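Local atomic coordinates of 2-hydroxyisocaproyl-CoA dehydratase activator (Clostridium difficile, PDB entry 4EHT), a protein that transfers one electron to (R)-2-hydroxyisocaproyl-CoA dehydratase as it hydrolyses ATP, activating that enzyme for the reductive branch of L-leucine fermentation. Residues Asp134-Ile139 / Val166-Glu171. Residues are numbered along the deposited sequence; the frame is centred on the assembly and turned at random.
Sequences DVMAKI and VFAESE. With ADP (adenosine-5'-diphosphate), chain D.
Met136 sets its CG beside the backbone N (chi1 -66°) and then bends at chi2, a course that carries its methyl across to the backbone of Ala168 and Glu169. Glu169 answers with a chain that leaves with CG anti to the backbone N, chi1 164°, and then runs out extended, crossing Val135 and Ile139 at about a right angle. The Met136 CE lies 3.5 Å from Glu169 N and 3.7 Å from Ala168 CB, so the methyl rests against both the alanine side chain and the backbone. Val135 CG1 stands 3.4 Å from Glu169 OE1, a van der Waals touch between a methyl and a carboxylate oxygen. Ile139 meets the same glutamate near its carboxylate, with CD1 3.8 Å from Glu169 OE2. The two helices, 130-140 and 165-177, run nearly parallel in the actin-like ATPase fold of this activator family; the axes of the two short segments come within 10.6 Å, at 23° between their N-to-C directions, and the long side chains of Met136, Ile139 and Glu169 reach across this separation. Ile139 continues the apolar seam to Ile173 and Leu176, Met136 to Val172. One helix reaches the nucleotide, the other comes near the cluster. Asp134 holds the ADP ribose with both carboxylate oxygens, OD1 accepting from O2' and OD2 from O3', each at 2.9 Å. The other helix follows closely on the cluster ligand Cys164, and the side chain of Ala168 lies about 8 Å from the [4Fe-4S] cluster, while Ser170 OG hydrogen-bonds Arg131 of the second subunit.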
ATOM      1  N   ASP A 134      -9.232  -7.394  -4.005  1.00 32.46           N
ATOM      2  CA  ASP A 134      -9.168  -8.710  -3.392  1.00 36.18           C
ATOM      3  C   ASP A 134      -9.170  -8.574  -1.870  1.00 33.92           C
ATOM      4  O   ASP A 134      -9.927  -9.265  -1.182  1.00 38.82           O
ATOM      5  CB  ASP A 134      -7.945  -9.488  -3.920  1.00 38.02           C
ATOM      6  CG  ASP A 134      -7.999  -9.709  -5.452  1.00 57.65           C
ATOM      7  OD1 ASP A 134      -9.083  -9.519  -6.078  1.00 48.54           O
ATOM      8  OD2 ASP A 134      -6.950 -10.073  -6.036  1.00 60.66           O
ATOM      9  N   VAL A 135      -8.372  -7.645  -1.346  1.00 33.51           N
ATOM     10  CA  VAL A 135      -8.384  -7.327   0.089  1.00 33.39           C
ATOM     11  C   VAL A 135      -9.749  -6.844   0.591  1.00 33.78           C
ATOM     12  O   VAL A 135     -10.224  -7.278   1.645  1.00 30.68           O
ATOM     13  CB  VAL A 135      -7.330  -6.243   0.432  1.00 39.96           C
ATOM     14  CG1 VAL A 135      -7.608  -5.622   1.804  1.00 39.30           C
ATOM     15  CG2 VAL A 135      -5.927  -6.839   0.390  1.00 38.94           C
ATOM     16  N   MET A 136     -10.376  -5.931  -0.146  1.00 30.42           N
ATOM     17  CA  MET A 136     -11.677  -5.389   0.277  1.00 39.82           C
ATOM     18  C   MET A 136     -12.804  -6.424   0.223  1.00 35.88           C
ATOM     19  O   MET A 136     -13.683  -6.455   1.100  1.00 35.60           O
ATOM     20  CB  MET A 136     -12.072  -4.195  -0.588  1.00 36.96           C
ATOM     21  CG  MET A 136     -11.169  -3.001  -0.435  1.00 38.45           C
ATOM     22  SD  MET A 136     -11.041  -2.492   1.288  1.00 33.99           S
ATOM     23  CE  MET A 136     -10.055  -1.011   1.104  1.00 41.54           C
ATOM     24  N   ALA A 137     -12.783  -7.256  -0.807  1.00 37.98           N
ATOM     25  CA  ALA A 137     -13.808  -8.281  -0.980  1.00 40.57           C
ATOM     26  C   ALA A 137     -13.734  -9.274   0.168  1.00 44.93           C
ATOM     27  O   ALA A 137     -14.758  -9.701   0.691  1.00 42.82           O
ATOM     28  CB  ALA A 137     -13.639  -8.984  -2.309  1.00 35.52           C
ATOM     29  N   LYS A 138     -12.518  -9.630   0.568  1.00 39.23           N
ATOM     30  CA  LYS A 138     -12.320 -10.466   1.751  1.00 48.52           C
ATOM     31  C   LYS A 138     -12.960  -9.836   2.979  1.00 42.43           C
ATOM     32  O   LYS A 138     -13.613 -10.515   3.763  1.00 44.38           O
ATOM     33  CB  LYS A 138     -10.832 -10.687   2.029  1.00 56.27           C
ATOM     34  CG  LYS A 138     -10.186 -11.785   1.213  1.00 66.33           C
ATOM     35  CD  LYS A 138      -8.788 -12.076   1.734  1.00 77.16           C
ATOM     36  CE  LYS A 138      -8.011 -13.001   0.811  1.00 85.99           C
ATOM     37  NZ  LYS A 138      -7.734 -12.381  -0.518  1.00 85.98           N
ATOM     38  N   ILE A 139     -12.764  -8.536   3.146  1.00 40.60           N
ATOM     39  CA  ILE A 139     -13.256  -7.839   4.328  1.00 43.29           C
ATOM     40  C   ILE A 139     -14.775  -7.744   4.366  1.00 56.33           C
ATOM     41  O   ILE A 139     -15.381  -7.925   5.422  1.00 59.41           O
ATOM     42  CB  ILE A 139     -12.688  -6.418   4.416  1.00 42.44           C
ATOM     43  CG1 ILE A 139     -11.194  -6.470   4.724  1.00 43.38           C
ATOM     44  CG2 ILE A 139     -13.414  -5.619   5.505  1.00 43.03           C
ATOM     45  CD1 ILE A 139     -10.476  -5.206   4.375  1.00 44.46           C
ATOM     46  N   VAL A 166      -4.124  -0.072   2.965  1.00 21.72           N
ATOM     47  CA  VAL A 166      -4.193  -0.401   4.380  1.00 28.31           C
ATOM     48  C   VAL A 166      -5.089   0.578   5.138  1.00 26.70           C
ATOM     49  O   VAL A 166      -5.952   0.171   5.901  1.00 26.43           O
ATOM     50  CB  VAL A 166      -2.780  -0.443   5.027  1.00 28.69           C
ATOM     51  CG1 VAL A 166      -2.886  -0.846   6.468  1.00 26.21           C
ATOM     52  CG2 VAL A 166      -1.867  -1.433   4.248  1.00 32.08           C
ATOM     53  N   PHE A 167      -4.912   1.869   4.917  1.00 27.30           N
ATOM     54  CA  PHE A 167      -5.728   2.846   5.635  1.00 24.68           C
ATOM     55  C   PHE A 167      -7.184   2.800   5.183  1.00 28.82           C
ATOM     56  O   PHE A 167      -8.086   2.937   5.989  1.00 28.19           O
ATOM     57  CB  PHE A 167      -5.159   4.262   5.480  1.00 26.99           C
ATOM     58  CG  PHE A 167      -3.796   4.446   6.130  1.00 31.79           C
ATOM     59  CD1 PHE A 167      -3.480   3.809   7.323  1.00 35.15           C
ATOM     60  CD2 PHE A 167      -2.839   5.246   5.532  1.00 26.92           C
ATOM     61  CE1 PHE A 167      -2.205   3.973   7.925  1.00 32.63           C
ATOM     62  CE2 PHE A 167      -1.560   5.424   6.124  1.00 30.38           C
ATOM     63  CZ  PHE A 167      -1.250   4.779   7.314  1.00 25.80           C
ATOM     64  N   ALA A 168      -7.393   2.597   3.890  1.00 27.32           N
ATOM     65  CA  ALA A 168      -8.733   2.467   3.317  1.00 26.79           C
ATOM     66  C   ALA A 168      -9.461   1.271   3.909  1.00 34.18           C
ATOM     67  O   ALA A 168     -10.660   1.324   4.153  1.00 30.85           O
ATOM     68  CB  ALA A 168      -8.656   2.330   1.788  1.00 22.91           C
ATOM     69  N   GLU A 169      -8.723   0.193   4.141  1.00 26.77           N
ATOM     70  CA  GLU A 169      -9.275  -1.010   4.751  1.00 29.33           C
ATOM     71  C   GLU A 169      -9.903  -0.691   6.118  1.00 35.07           C
ATOM     72  O   GLU A 169     -11.002  -1.148   6.440  1.00 31.68           O
ATOM     73  CB  GLU A 169      -8.166  -2.063   4.858  1.00 39.20           C
ATOM     74  CG  GLU A 169      -8.443  -3.220   5.777  1.00 59.47           C
ATOM     75  CD  GLU A 169      -7.382  -4.305   5.656  1.00 74.73           C
ATOM     76  OE1 GLU A 169      -6.563  -4.234   4.712  1.00 61.85           O
ATOM     77  OE2 GLU A 169      -7.363  -5.221   6.507  1.00 89.76           O
ATOM     78  N   SER A 170      -9.224   0.124   6.912  1.00 35.14           N
ATOM     79  CA  SER A 170      -9.781   0.534   8.196  1.00 41.64           C
ATOM     80  C   SER A 170     -11.071   1.337   8.038  1.00 35.36           C
ATOM     81  O   SER A 170     -11.993   1.212   8.842  1.00 32.69           O
ATOM     82  CB  SER A 170      -8.751   1.346   8.968  1.00 39.85           C
ATOM     83  OG  SER A 170      -7.651   0.516   9.291  1.00 35.99           O
ATOM     84  N   GLU A 171     -11.144   2.176   7.014  1.00 34.67           N
ATOM     85  CA  GLU A 171     -12.371   2.948   6.782  1.00 36.61           C
ATOM     86  C   GLU A 171     -13.528   2.040   6.416  1.00 36.15           C
ATOM     87  O   GLU A 171     -14.653   2.256   6.848  1.00 34.48           O
ATOM     88  CB  GLU A 171     -12.177   3.961   5.661  1.00 34.31           C
ATOM     89  CG  GLU A 171     -11.066   4.938   5.926  1.00 38.27           C
ATOM     90  CD  GLU A 171     -11.040   6.028   4.909  1.00 32.28           C
ATOM     91  OE1 GLU A 171     -12.122   6.519   4.529  1.00 29.50           O
ATOM     92  OE2 GLU A 171      -9.946   6.375   4.450  1.00 28.94           O
TER
HETATM   93  PB  ADP D 302      -2.099 -10.765 -14.023  1.00 29.45           P
HETATM   94  O1B ADP D 302      -1.898 -12.133 -13.450  1.00 31.52           O
HETATM   95  O2B ADP D 302      -1.210  -9.689 -13.461  1.00 26.73           O
HETATM   96  O3B ADP D 302      -2.106 -10.684 -15.530  1.00 26.19           O
HETATM   97  PA  ADP D 302      -4.971 -10.508 -14.415  1.00 28.56           P
HETATM   98  O1A ADP D 302      -5.107 -11.973 -14.710  1.00 30.12           O
HETATM   99  O2A ADP D 302      -5.028  -9.524 -15.545  1.00 25.33           O
HETATM  100  O3A ADP D 302      -3.599 -10.335 -13.539  1.00 27.65           O
HETATM  101  O5' ADP D 302      -6.095 -10.126 -13.359  1.00 30.52           O
HETATM  102  C5' ADP D 302      -6.110 -10.709 -12.072  1.00 28.15           C
HETATM  103  C4' ADP D 302      -7.156  -9.963 -11.255  1.00 28.55           C
HETATM  104  O4' ADP D 302      -8.455 -10.039 -11.854  1.00 31.73           O
HETATM  105  C3' ADP D 302      -7.268 -10.576  -9.865  1.00 33.24           C
HETATM  106  O3' ADP D 302      -6.980  -9.573  -8.897  1.00 31.30           O
HETATM  107  C2' ADP D 302      -8.705 -11.063  -9.801  1.00 40.29           C
HETATM  108  O2' ADP D 302      -9.319 -10.993  -8.517  1.00 41.70           O
HETATM  109  C1' ADP D 302      -9.426 -10.201 -10.818  1.00 37.62           C
HETATM  110  N9  ADP D 302     -10.572 -10.965 -11.321  1.00 36.16           N
HETATM  111  C8  ADP D 302     -10.456 -12.201 -11.845  1.00 35.90           C
HETATM  112  N7  ADP D 302     -11.668 -12.667 -12.234  1.00 36.67           N
HETATM  113  C5  ADP D 302     -12.585 -11.714 -11.948  1.00 34.41           C
HETATM  114  C6  ADP D 302     -14.052 -11.589 -12.100  1.00 34.42           C
HETATM  115  N6  ADP D 302     -14.749 -12.614 -12.656  1.00 31.28           N
HETATM  116  N1  ADP D 302     -14.647 -10.437 -11.688  1.00 37.11           N
HETATM  117  C2  ADP D 302     -13.911  -9.443 -11.133  1.00 39.50           C
HETATM  118  N3  ADP D 302     -12.566  -9.500 -10.954  1.00 32.85           N
HETATM  119  C4  ADP D 302     -11.855 -10.591 -11.336  1.00 35.93           C